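Local coordinates for protein cellulosomal scaffoldin (Bacteroides cellulosolvens, PDB 2XBT) that probably binds cellulose through this family 3b carbohydrate-binding module, one domain of the large scaffoldin that builds the bacterium's cellulosome, at residues T52-D55 with D56-L59; N124-Q127 with S128-Y131. All coordinates share one frame; numbering follows the deposited sequence.

Both contacts are turns within one beta-sandwich module, their centres about 11 Å apart and on the same side of the chain's centre. Interaction 1 lies on the surface, in the loop joining strands 45-51 and 59-66; none of its five touching residues is buried, and side-chain oxygens of Ser53 and Asp54 accept backbone N-H groups. Interaction 2 is partly buried: an Asx turn and a backbone-closed beta turn follow strand 125-126, with Gln127 and Asp130 packed inward while Asp126, Ser128 and Asn129 stay exposed. The two are directly joined through probable hydrogen bonds from Thr52 OG1 to Asn129 O (2.8 Å) and Thr52 N to Asp130 OD1 (2.9 Å).

Interaction 1 (T52-D55 with D56-L59); sequences TSDD and DKAL
Ser53 and Asp56 meet through a hydrogen bond from Asp56 N to Ser53 OG, 2.8 Å long with an N-H...O angle of 142°. One residue further on, Lys57 N points almost straight at Asp54 OD1 (166°), but at 3.4 Å that bond is weak. The same carboxylate oxygen also takes a weak, bent bond from Asp55 N at 2.6 Å, so side-chain acceptors at 53 and 54 meet backbone N-H groups inside a tight bend. Asp54 achieves this with CG set between its backbone N and carbonyl carbon (chi1 35°), which turns OD1 forward over the peptides that follow. Asp54 OD1 and Asp55 OD1 stand 3.1 Å apart, a crowding of two acids probably eased by these N-H donors and, weakly, by Lys119 near Asp54 OD2. A water bridges the mouth of the bend, 2.7 Å from Ser53 OG and donating to Lys57 O at 3.2 Å. The bend belongs to the loop between strands 45-51 and 59-66, which lie in different sheets of the beta-sandwich, and so carries the chain across from one to the other. Asp55 lays OD1 against the aliphatic part of Lys57, 3.5 Å from its CD, without pairing with the charge. The extended lysine chain instead carries NZ to a salt bridge with Asp121. Asp56 turns to Lys87 of strand 85-93 for its own salt bridge.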
ATOM      1  N   THR A  52      -7.831 -10.308   5.596  1.00 20.68           N
ATOM      2  CA  THR A  52      -8.425 -11.609   5.835  1.00 23.37           C
ATOM      3  C   THR A  52      -9.611 -11.768   4.921  1.00 27.06           C
ATOM      4  O   THR A  52     -10.483 -10.895   4.854  1.00 25.85           O
ATOM      5  CB  THR A  52      -8.924 -11.747   7.277  1.00 25.16           C
ATOM      6  OG1 THR A  52      -7.812 -11.752   8.172  1.00 26.04           O
ATOM      7  CG2 THR A  52      -9.728 -13.044   7.439  1.00 29.64           C
ATOM      8  N   SER A  53      -9.634 -12.867   4.193  1.00 26.47           N
ATOM      9  CA  SER A  53     -10.707 -13.106   3.253  1.00 31.82           C
ATOM     10  C   SER A  53     -11.842 -13.861   3.907  1.00 43.33           C
ATOM     11  O   SER A  53     -11.725 -15.048   4.215  1.00 43.12           O
ATOM     12  CB  SER A  53     -10.234 -13.899   2.042  1.00 37.84           C
ATOM     13  OG  SER A  53     -11.324 -14.115   1.162  1.00 38.18           O
ATOM     14  N   ASP A  54     -12.924 -13.131   4.132  1.00 47.15           N
ATOM     15  CA  ASP A  54     -14.214 -13.688   4.467  1.00 54.52           C
ATOM     16  C   ASP A  54     -14.340 -15.150   4.034  1.00 56.34           C
ATOM     17  O   ASP A  54     -14.519 -16.051   4.861  1.00 55.89           O
ATOM     18  CB  ASP A  54     -15.278 -12.846   3.752  1.00 54.82           C
ATOM     19  CG  ASP A  54     -14.811 -12.358   2.378  1.00 49.99           C
ATOM     20  OD1 ASP A  54     -14.759 -13.171   1.425  1.00 51.08           O
ATOM     21  OD2 ASP A  54     -14.493 -11.160   2.246  1.00 47.63           O
ATOM     22  N   ASP A  55     -14.216 -15.375   2.729  1.00 50.90           N
ATOM     23  CA  ASP A  55     -14.631 -16.632   2.133  1.00 54.40           C
ATOM     24  C   ASP A  55     -14.294 -16.676   0.644  1.00 54.33           C
ATOM     25  O   ASP A  55     -15.048 -17.240  -0.152  1.00 52.65           O
ATOM     26  CB  ASP A  55     -16.138 -16.759   2.293  1.00 59.26           C
ATOM     27  CG  ASP A  55     -16.859 -15.475   1.924  1.00 58.52           C
ATOM     28  OD1 ASP A  55     -16.948 -15.174   0.712  1.00 59.33           O
ATOM     29  OD2 ASP A  55     -17.315 -14.759   2.844  1.00 59.10           O
ATOM     30  N   ASP A  56     -13.178 -16.061   0.269  1.00 46.21           N
ATOM     31  CA  ASP A  56     -12.727 -16.077  -1.119  1.00 46.98           C
ATOM     32  C   ASP A  56     -13.716 -15.453  -2.117  1.00 47.65           C
ATOM     33  O   ASP A  56     -13.833 -15.918  -3.250  1.00 43.77           O
ATOM     34  CB  ASP A  56     -12.367 -17.503  -1.552  1.00 50.41           C
ATOM     35  CG  ASP A  56     -10.923 -17.868  -1.234  1.00 57.54           C
ATOM     36  OD1 ASP A  56     -10.388 -17.389  -0.206  1.00 55.37           O
ATOM     37  OD2 ASP A  56     -10.318 -18.635  -2.017  1.00 59.97           O
ATOM     38  N   LYS A  57     -14.423 -14.405  -1.700  1.00 43.89           N
ATOM     39  CA  LYS A  57     -15.236 -13.638  -2.637  1.00 45.40           C
ATOM     40  C   LYS A  57     -14.311 -12.849  -3.551  1.00 38.55           C
ATOM     41  O   LYS A  57     -13.238 -12.429  -3.125  1.00 39.85           O
ATOM     42  CB  LYS A  57     -16.165 -12.683  -1.896  1.00 49.02           C
ATOM     43  CG  LYS A  57     -17.511 -13.279  -1.554  1.00 50.72           C
ATOM     44  CD  LYS A  57     -18.340 -12.308  -0.742  1.00 48.36           C
ATOM     45  CE  LYS A  57     -19.705 -12.896  -0.424  1.00 49.55           C
ATOM     46  NZ  LYS A  57     -20.568 -11.940   0.323  1.00 48.77           N
ATOM     47  N   ALA A  58     -14.727 -12.640  -4.796  1.00 40.06           N
ATOM     48  CA  ALA A  58     -13.902 -11.924  -5.767  1.00 39.00           C
ATOM     49  C   ALA A  58     -13.748 -10.436  -5.435  1.00 38.18           C
ATOM     50  O   ALA A  58     -14.733  -9.722  -5.225  1.00 36.36           O
ATOM     51  CB  ALA A  58     -14.457 -12.098  -7.181  1.00 37.37           C
ATOM     52  N   LEU A  59     -12.500  -9.976  -5.407  1.00 35.06           N
ATOM     53  CA  LEU A  59     -12.216  -8.578  -5.140  1.00 32.98           C
ATOM     54  C   LEU A  59     -11.696  -7.863  -6.381  1.00 29.17           C
ATOM     55  O   LEU A  59     -11.107  -8.484  -7.265  1.00 32.15           O
ATOM     56  CB  LEU A  59     -11.205  -8.451  -4.009  1.00 30.24           C
ATOM     57  CG  LEU A  59     -11.579  -9.114  -2.685  1.00 31.24           C
ATOM     58  CD1 LEU A  59     -10.415  -9.028  -1.704  1.00 27.88           C
ATOM     59  CD2 LEU A  59     -12.834  -8.463  -2.106  1.00 30.07           C
TER
HETATM   60  O   HOH W   1     -11.995 -11.943  -0.228  1.00 37.92           O

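Interaction 2 (N124-Q127 with S128-Y131); sequences NVDQ and SNDY
With CG anti to its backbone N (chi1 170°), Asp126 swings its carboxylate forward along the chain, while the first torsion of Ser128 folds OG back between its backbone N and carbonyl carbon to meet it. The result is an Asx turn: Asp126 OD1 accepts Ser128 N at 3.1 Å (N-H...O angle 147°), and a type I beta turn follows over 127-130, closed by Asp130 N to Gln127 O at 2.9 Å. Two donors from one residue thus grip OD1. Ser128 OG donates to it at 2.7 Å on the syn side, close to the carboxylate plane, whereas Ser128 N comes from above that plane. The other oxygen, OD2, lies 3.2 Å from Asn129 ND2, the carboxylate and amide planes being turned 69° apart. These groups are exposed, but the inner half of the turn is not. Gln127 sends its extended chain inward beside strand 22-34, where NE2 bonds to Ala20 O, and Asp130, whose polar partner is Thr52, touches Tyr51 of strand 45-51. The turn therefore leads from the short strand 125-126, paired antiparallel with 22-34, toward the other sheet of the sandwich. Asp130 OD2 packs over Gln127 CA at 3.5 Å, and a water donates both to that OD2 and to Gln127 OE1, each at 2.8 Å.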
ATOM      1  N   ASN A 124     -20.237  -5.576   2.028  1.00 34.89           N
ATOM      2  CA  ASN A 124     -19.293  -4.723   2.716  1.00 35.27           C
ATOM      3  C   ASN A 124     -18.143  -5.516   3.294  1.00 36.53           C
ATOM      4  O   ASN A 124     -18.156  -6.749   3.305  1.00 32.56           O
ATOM      5  CB  ASN A 124     -20.002  -3.945   3.826  1.00 34.26           C
ATOM      6  CG  ASN A 124     -21.157  -3.130   3.299  1.00 35.01           C
ATOM      7  OD1 ASN A 124     -21.009  -2.404   2.324  1.00 37.50           O
ATOM      8  ND2 ASN A 124     -22.321  -3.273   3.914  1.00 28.72           N
ATOM      9  N   VAL A 125     -17.158  -4.783   3.791  1.00 32.92           N
ATOM     10  CA  VAL A 125     -15.964  -5.373   4.341  1.00 32.12           C
ATOM     11  C   VAL A 125     -15.912  -5.107   5.835  1.00 33.05           C
ATOM     12  O   VAL A 125     -16.263  -4.021   6.292  1.00 29.83           O
ATOM     13  CB  VAL A 125     -14.718  -4.765   3.669  1.00 34.22           C
ATOM     14  CG1 VAL A 125     -14.718  -5.082   2.187  1.00 30.25           C
ATOM     15  CG2 VAL A 125     -14.682  -3.257   3.897  1.00 34.56           C
ATOM     16  N   ASP A 126     -15.502  -6.110   6.600  1.00 32.24           N
ATOM     17  CA  ASP A 126     -15.194  -5.913   8.007  1.00 33.85           C
ATOM     18  C   ASP A 126     -13.680  -5.830   8.148  1.00 37.16           C
ATOM     19  O   ASP A 126     -12.980  -6.846   8.138  1.00 35.99           O
ATOM     20  CB  ASP A 126     -15.733  -7.068   8.852  1.00 37.24           C
ATOM     21  CG  ASP A 126     -15.235  -7.021  10.290  1.00 38.72           C
ATOM     22  OD1 ASP A 126     -14.941  -5.916  10.794  1.00 43.63           O
ATOM     23  OD2 ASP A 126     -15.137  -8.093  10.918  1.00 49.41           O
ATOM     24  N   GLN A 127     -13.174  -4.615   8.281  1.00 32.67           N
ATOM     25  CA  GLN A 127     -11.740  -4.406   8.267  1.00 28.87           C
ATOM     26  C   GLN A 127     -11.150  -4.640   9.643  1.00 31.79           C
ATOM     27  O   GLN A 127      -9.934  -4.620   9.806  1.00 27.15           O
ATOM     28  CB  GLN A 127     -11.445  -2.988   7.807  1.00 29.91           C
ATOM     29  CG  GLN A 127     -12.230  -2.595   6.577  1.00 28.73           C
ATOM     30  CD  GLN A 127     -11.740  -1.297   5.985  1.00 27.86           C
ATOM     31  OE1 GLN A 127     -10.818  -1.291   5.186  1.00 23.98           O
ATOM     32  NE2 GLN A 127     -12.340  -0.190   6.391  1.00 27.47           N
ATOM     33  N   SER A 128     -12.004  -4.871  10.641  1.00 34.43           N
ATOM     34  CA  SER A 128     -11.497  -5.099  11.994  1.00 35.24           C
ATOM     35  C   SER A 128     -10.648  -6.352  11.986  1.00 32.27           C
ATOM     36  O   SER A 128      -9.781  -6.518  12.839  1.00 30.76           O
ATOM     37  CB  SER A 128     -12.627  -5.230  13.024  1.00 37.03           C
ATOM     38  OG  SER A 128     -13.340  -6.442  12.854  1.00 37.78           O
ATOM     39  N   ASN A 129     -10.901  -7.225  11.015  1.00 25.72           N
ATOM     40  CA  ASN A 129     -10.112  -8.446  10.856  1.00 29.65           C
ATOM     41  C   ASN A 129      -8.967  -8.363   9.851  1.00 25.40           C
ATOM     42  O   ASN A 129      -8.375  -9.380   9.504  1.00 27.72           O
ATOM     43  CB  ASN A 129     -11.009  -9.608  10.450  1.00 31.80           C
ATOM     44  CG  ASN A 129     -11.691 -10.230  11.630  1.00 44.41           C
ATOM     45  OD1 ASN A 129     -11.040 -10.543  12.631  1.00 46.26           O
ATOM     46  ND2 ASN A 129     -13.012 -10.387  11.543  1.00 44.71           N
ATOM     47  N   ASP A 130      -8.663  -7.169   9.366  1.00 26.18           N
ATOM     48  CA  ASP A 130      -7.581  -7.046   8.393  1.00 23.09           C
ATOM     49  C   ASP A 130      -6.341  -6.502   9.072  1.00 19.49           C
ATOM     50  O   ASP A 130      -6.370  -5.417   9.656  1.00 20.50           O
ATOM     51  CB  ASP A 130      -7.980  -6.126   7.242  1.00 20.82           C
ATOM     52  CG  ASP A 130      -9.092  -6.692   6.401  1.00 24.15           C
ATOM     53  OD1 ASP A 130      -9.263  -7.933   6.358  1.00 23.77           O
ATOM     54  OD2 ASP A 130      -9.787  -5.892   5.756  1.00 23.03           O
ATOM     55  N   TYR A 131      -5.249  -7.258   8.982  1.00 19.12           N
ATOM     56  CA  TYR A 131      -3.969  -6.874   9.576  1.00 20.27           C
ATOM     57  C   TYR A 131      -3.563  -5.427   9.268  1.00 17.76           C
ATOM     58  O   TYR A 131      -3.131  -4.673  10.156  1.00 17.52           O
ATOM     59  CB  TYR A 131      -2.887  -7.842   9.067  1.00 18.98           C
ATOM     60  CG  TYR A 131      -1.485  -7.572   9.588  1.00 21.50           C
ATOM     61  CD1 TYR A 131      -1.043  -8.147  10.769  1.00 17.71           C
ATOM     62  CD2 TYR A 131      -0.608  -6.756   8.898  1.00 19.13           C
ATOM     63  CE1 TYR A 131       0.223  -7.914  11.252  1.00 20.84           C
ATOM     64  CE2 TYR A 131       0.667  -6.520   9.375  1.00 18.24           C
ATOM     65  CZ  TYR A 131       1.073  -7.103  10.560  1.00 21.91           C
ATOM     66  OH  TYR A 131       2.331  -6.864  11.051  1.00 21.55           O
TER
HETATM   67  O   HOH W   2     -11.815  -8.922   6.547  1.00 34.23           O
HETATM   68  O   HOH W   3      -8.842  -3.275   5.383  1.00 20.94           O